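Local coordinates for protein Exo-beta-1,4-mannosidase (Rhizomucor miehei, PDB 4LYP) that probably hydrolyses terminal, non-reducing β-D-mannose residues from β-mannosides and manno-oligosaccharides, and also has transglycosylation activity, as a secreted glycoside hydrolase family 5 TIM-barrel enzyme, at residues I223-D227 against G257-H261; E337-A341 against Y367-F372. One frame throughout, in Å; residues are numbered along the deposited sequence. Where two conformers were deposited one is given.

Contact 1 (I223-D227 against G257-H261); sequences IYKED and GAPKH
K225 and A258 bring the two backbones closest, their CA atoms 5.0 Å apart, where the short 3-10 segment 224-226 passes the end of helix 244-257. A258 is the first residue to leave helical geometry, and it begins a type I β turn that runs to H261, closed by the bond from H261 N to A258 O. The CA atoms then separate to 7.2 Å at E226 and K260, and a water bridges the backbones, donating to K225 O at 2.8 Å and accepting from K260 N.

The one direct hydrogen bond between the segments comes from the imidazole of H261. Its NE2 donates to D227 O at 2.9 Å, with an N-H...O angle of 149°. The acceptor lies almost exactly in the imidazole plane, whereas the donor stands 47° out of the carbonyl plane. CE1 approaches Y224 O to 3.3 Å. The ring thus lies with its edge against the carbonyl oxygens of Y224 and D227, while W233 and F38 meet it from the surrounding fold.

Toward the surface, K225 touches with its aliphatic part. CB rests against A258 CB at 3.7 Å, and with chi1 at 65° the extended chain runs alongside the helix end, bringing CD to 3.4 Å from G257 O. NZ reaches that same carbonyl through a second water and also bonds N214. E226 and K260 lie across one another: E226 OE1 meets the aliphatic end of the lysine, 3.2 Å from K260 CE, while K260 NZ forms its salt bridge with E35.

Both segments precede neighbouring parallel strands, 230-234 and 262-264, so the contact joins two successive α-to-β loops at the N-terminal end of the β-barrel, as expected in a TIM-barrel fold.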
# COMPACT_ATOMS: atom_id res chain seq x y z
N ILE A 223 -0.76 -16.96 15.24
CA ILE A 223 -1.96 -16.11 15.15
C ILE A 223 -1.47 -14.74 14.68
O ILE A 223 -0.45 -14.22 15.16
CB ILE A 223 -2.66 -16.00 16.50
CG1 ILE A 223 -2.99 -17.42 17.03
CG2 ILE A 223 -3.93 -15.13 16.34
CD1 ILE A 223 -3.86 -18.19 16.21
N TYR A 224 -2.22 -14.13 13.73
CA TYR A 224 -1.66 -12.87 13.12
C TYR A 224 -1.30 -11.81 14.15
O TYR A 224 -0.27 -11.15 14.06
CB TYR A 224 -2.61 -12.32 12.06
CG TYR A 224 -2.62 -13.01 10.73
CD1 TYR A 224 -2.19 -14.33 10.52
CD2 TYR A 224 -3.15 -12.32 9.62
CE1 TYR A 224 -2.27 -14.93 9.25
CE2 TYR A 224 -3.26 -12.90 8.37
CZ TYR A 224 -2.85 -14.19 8.18
OH TYR A 224 -2.97 -14.75 6.94
N LYS A 225 -2.22 -11.56 15.12
CA LYS A 225 -2.00 -10.51 16.12
C LYS A 225 -0.80 -10.80 17.03
O LYS A 225 -0.35 -9.90 17.74
CB LYS A 225 -3.22 -10.27 16.97
CG LYS A 225 -3.65 -11.45 17.85
CD LYS A 225 -5.03 -11.20 18.51
CE LYS A 225 -5.34 -12.29 19.49
NZ LYS A 225 -6.70 -12.06 20.04
N GLU A 226 -0.25 -12.03 17.00
CA GLU A 226 0.95 -12.37 17.74
C GLU A 226 2.15 -12.51 16.85
O GLU A 226 3.22 -12.95 17.33
CB GLU A 226 0.65 -13.69 18.51
CG GLU A 226 -0.44 -13.55 19.54
CD GLU A 226 -0.01 -12.66 20.67
OE1 GLU A 226 1.21 -12.52 20.94
OE2 GLU A 226 -0.87 -12.35 21.43
N ASP A 227 2.06 -12.16 15.56
CA ASP A 227 3.16 -12.44 14.65
C ASP A 227 3.98 -11.18 14.46
O ASP A 227 3.50 -10.20 13.90
CB ASP A 227 2.54 -12.87 13.28
CG ASP A 227 3.55 -13.34 12.32
OD1 ASP A 227 4.79 -13.23 12.59
OD2 ASP A 227 3.16 -13.90 11.26
N GLY A 257 -7.59 -4.80 19.44
CA GLY A 257 -7.61 -6.14 18.86
C GLY A 257 -6.23 -6.79 18.78
O GLY A 257 -6.14 -8.00 18.80
N ALA A 258 -5.18 -5.98 18.61
CA ALA A 258 -3.80 -6.49 18.48
C ALA A 258 -2.87 -5.54 19.23
O ALA A 258 -2.17 -4.72 18.62
CB ALA A 258 -3.38 -6.62 16.98
N PRO A 259 -2.83 -5.62 20.59
CA PRO A 259 -2.13 -4.60 21.35
C PRO A 259 -0.62 -4.58 21.16
O PRO A 259 -0.00 -3.57 21.50
CB PRO A 259 -2.47 -4.90 22.81
CG PRO A 259 -3.39 -6.01 22.77
CD PRO A 259 -3.69 -6.49 21.42
N LYS A 260 -0.03 -5.63 20.58
CA LYS A 260 1.41 -5.63 20.37
C LYS A 260 1.84 -4.88 19.10
O LYS A 260 3.04 -4.68 18.93
CB LYS A 260 1.93 -7.06 20.26
CG LYS A 260 1.71 -7.85 21.58
CD LYS A 260 2.12 -9.30 21.45
CE LYS A 260 2.01 -10.03 22.80
NZ LYS A 260 2.71 -9.27 23.86
N HIS A 261 0.89 -4.52 18.22
CA HIS A 261 1.23 -3.98 16.89
C HIS A 261 0.99 -2.50 16.76
O HIS A 261 0.05 -1.93 17.35
CB HIS A 261 0.36 -4.73 15.87
CG HIS A 261 0.88 -6.09 15.53
ND1 HIS A 261 0.04 -7.17 15.35
CD2 HIS A 261 2.15 -6.51 15.22
CE1 HIS A 261 0.77 -8.21 14.98
NE2 HIS A 261 2.07 -7.83 14.87
O HOH W 1 -1.27 -8.09 19.61
O HOH W 2 -6.42 -9.41 21.23

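Contact 2 (E337-A341 against Y367-F372); sequences EFGMA and YYQKAF
An aromatic cluster of F338, Y368 and F372 packs helix 362-380 against strand 333-338, which precedes it in the chain, in the wall of the TIM barrel. F338 turns an edge to the face of Y368 in an edge-to-face pair, the centroids 4.8 Å apart and the planes inclined at 54°. Its CE2 stands over the centre of the tyrosine ring, 3.7 Å from Y368 CD1. On the next turn of the helix, F372 presents CE1 to F338 CZ at 3.5 Å, the two side chains crossing at about a right angle.

A second apolar contact follows along the chain. The side chain of M340 bends at its end (chi3 -77°), which lays CE over one face of Y367, 3.5 Å from the ring centroid and 15° off the normal. This is a CH-π contact, with SD oblique to the ring, 4.5 Å from its centroid, a Met-aromatic contact.

Two waters join the tyrosine hydroxyls to the backbone. One accepts from Y367 OH and donates to G339 O, at 2.8 Å each; the other accepts from Y368 OH and, in a longer bond, from M340 N. G339 O and M340 N, both in buried residues, are thereby tied through water to the two tyrosines of the helix.

Segment 337-341 starts at E337, whose carboxylate bonds W293 of a guanidine pocket and forms a salt bridge with R97. F389 of strand 386-394 touches both F338 and Y368, and Y436 of helix 429-448 stacks on F372. Helix 308-329 reaches M340 through L308 and Y367 through N312 and M315, so the contact is flanked by helices on both neighbouring sides of the barrel wall.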
# COMPACT_ATOMS: atom_id res chain seq x y z
N GLU A 337 3.62 5.15 -0.59
CA GLU A 337 3.36 4.99 -2.04
C GLU A 337 4.02 6.13 -2.74
O GLU A 337 3.88 7.31 -2.33
CB GLU A 337 1.88 5.08 -2.42
CG GLU A 337 1.00 3.98 -1.83
CD GLU A 337 -0.38 3.95 -2.49
OE1 GLU A 337 -0.62 4.67 -3.47
OE2 GLU A 337 -1.26 3.17 -2.00
N PHE A 338 4.58 5.84 -3.92
CA PHE A 338 4.90 6.85 -4.95
C PHE A 338 5.22 6.10 -6.20
O PHE A 338 5.63 4.91 -6.14
CB PHE A 338 6.07 7.78 -4.54
CG PHE A 338 7.41 7.12 -4.56
CD1 PHE A 338 7.85 6.24 -3.55
CD2 PHE A 338 8.24 7.30 -5.67
CE1 PHE A 338 9.07 5.58 -3.64
CE2 PHE A 338 9.48 6.63 -5.74
CZ PHE A 338 9.89 5.79 -4.72
N GLY A 339 5.15 6.78 -7.35
CA GLY A 339 5.51 6.07 -8.58
C GLY A 339 5.41 7.03 -9.76
O GLY A 339 5.01 8.18 -9.67
N MET A 340 5.85 6.50 -10.92
CA MET A 340 5.87 7.27 -12.18
C MET A 340 5.77 6.27 -13.33
O MET A 340 6.25 5.14 -13.24
CB MET A 340 7.13 8.14 -12.25
CG MET A 340 7.25 8.92 -13.51
SD MET A 340 8.55 10.19 -13.48
CE MET A 340 7.74 11.48 -12.51
N ALA A 341 5.14 6.77 -14.40
CA ALA A 341 4.93 6.02 -15.64
C ALA A 341 6.26 5.82 -16.39
O ALA A 341 7.29 6.45 -16.12
CB ALA A 341 3.97 6.80 -16.52
N TYR A 367 13.41 10.17 -11.30
CA TYR A 367 12.49 10.58 -10.28
C TYR A 367 12.65 9.78 -9.00
O TYR A 367 12.74 10.32 -7.90
CB TYR A 367 11.06 10.41 -10.84
CG TYR A 367 9.96 10.90 -9.94
CD1 TYR A 367 9.73 12.26 -9.69
CD2 TYR A 367 9.06 9.93 -9.39
CE1 TYR A 367 8.65 12.62 -8.94
CE2 TYR A 367 7.97 10.34 -8.63
CZ TYR A 367 7.77 11.69 -8.44
OH TYR A 367 6.68 12.15 -7.72
N TYR A 368 12.75 8.43 -9.16
CA TYR A 368 13.00 7.56 -8.02
C TYR A 368 14.35 7.91 -7.39
O TYR A 368 14.45 8.01 -6.16
CB TYR A 368 13.07 6.08 -8.44
CG TYR A 368 11.76 5.30 -8.49
CD1 TYR A 368 10.62 5.72 -9.19
CD2 TYR A 368 11.71 4.05 -7.85
CE1 TYR A 368 9.46 4.96 -9.21
CE2 TYR A 368 10.55 3.27 -7.87
CZ TYR A 368 9.46 3.73 -8.54
OH TYR A 368 8.34 2.91 -8.55
N GLN A 369 15.39 8.05 -8.22
CA GLN A 369 16.71 8.24 -7.66
C GLN A 369 16.78 9.52 -6.83
O GLN A 369 17.36 9.53 -5.74
CB GLN A 369 17.76 8.26 -8.77
CG GLN A 369 19.17 8.49 -8.20
CD GLN A 369 20.15 8.32 -9.30
OE1 GLN A 369 20.26 9.21 -10.15
NE2 GLN A 369 20.74 7.17 -9.38
N LYS A 370 16.17 10.60 -7.29
CA LYS A 370 16.19 11.85 -6.56
C LYS A 370 15.37 11.76 -5.30
O LYS A 370 15.75 12.31 -4.24
CB LYS A 370 15.75 13.00 -7.46
CG LYS A 370 16.82 13.30 -8.49
CD LYS A 370 16.42 14.39 -9.46
CE LYS A 370 17.57 14.83 -10.35
NZ LYS A 370 17.13 15.91 -11.35
N ALA A 371 14.19 11.14 -5.35
CA ALA A 371 13.35 11.00 -4.15
C ALA A 371 14.16 10.19 -3.14
O ALA A 371 14.20 10.56 -1.93
CB ALA A 371 12.03 10.29 -4.50
N PHE A 372 14.73 9.06 -3.56
CA PHE A 372 15.50 8.22 -2.67
C PHE A 372 16.65 8.97 -2.05
O PHE A 372 16.90 8.83 -0.85
CB PHE A 372 16.05 7.04 -3.48
CG PHE A 372 14.99 5.95 -3.80
CD1 PHE A 372 13.84 5.74 -3.03
CD2 PHE A 372 15.23 5.10 -4.90
CE1 PHE A 372 12.98 4.73 -3.34
CE2 PHE A 372 14.36 4.06 -5.17
CZ PHE A 372 13.21 3.88 -4.42
O HOH W 3 4.58 10.37 -7.93
O HOH W 4 6.06 3.34 -10.10

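In the fold
Contacts 1 and 2 lie on opposite sides of the chain's centre, with about 32 Å between their centres, and share no helix or strand. Contact 1 joins loops leading into two neighbouring strands, is partly buried, and depends on a histidine-to-carbonyl bond, bridging waters and the aliphatic stems of charged side chains near the surface. Contact 2 joins a strand to the helix that follows it and is fully buried; aromatic rings and a methionine dominate there, and water serves to link hydroxyls to the backbone. Its first residue, E337, does not touch the helix segment but is probably, by its place at the end of strand 333-338 as in other family 5 enzymes, the nucleophile.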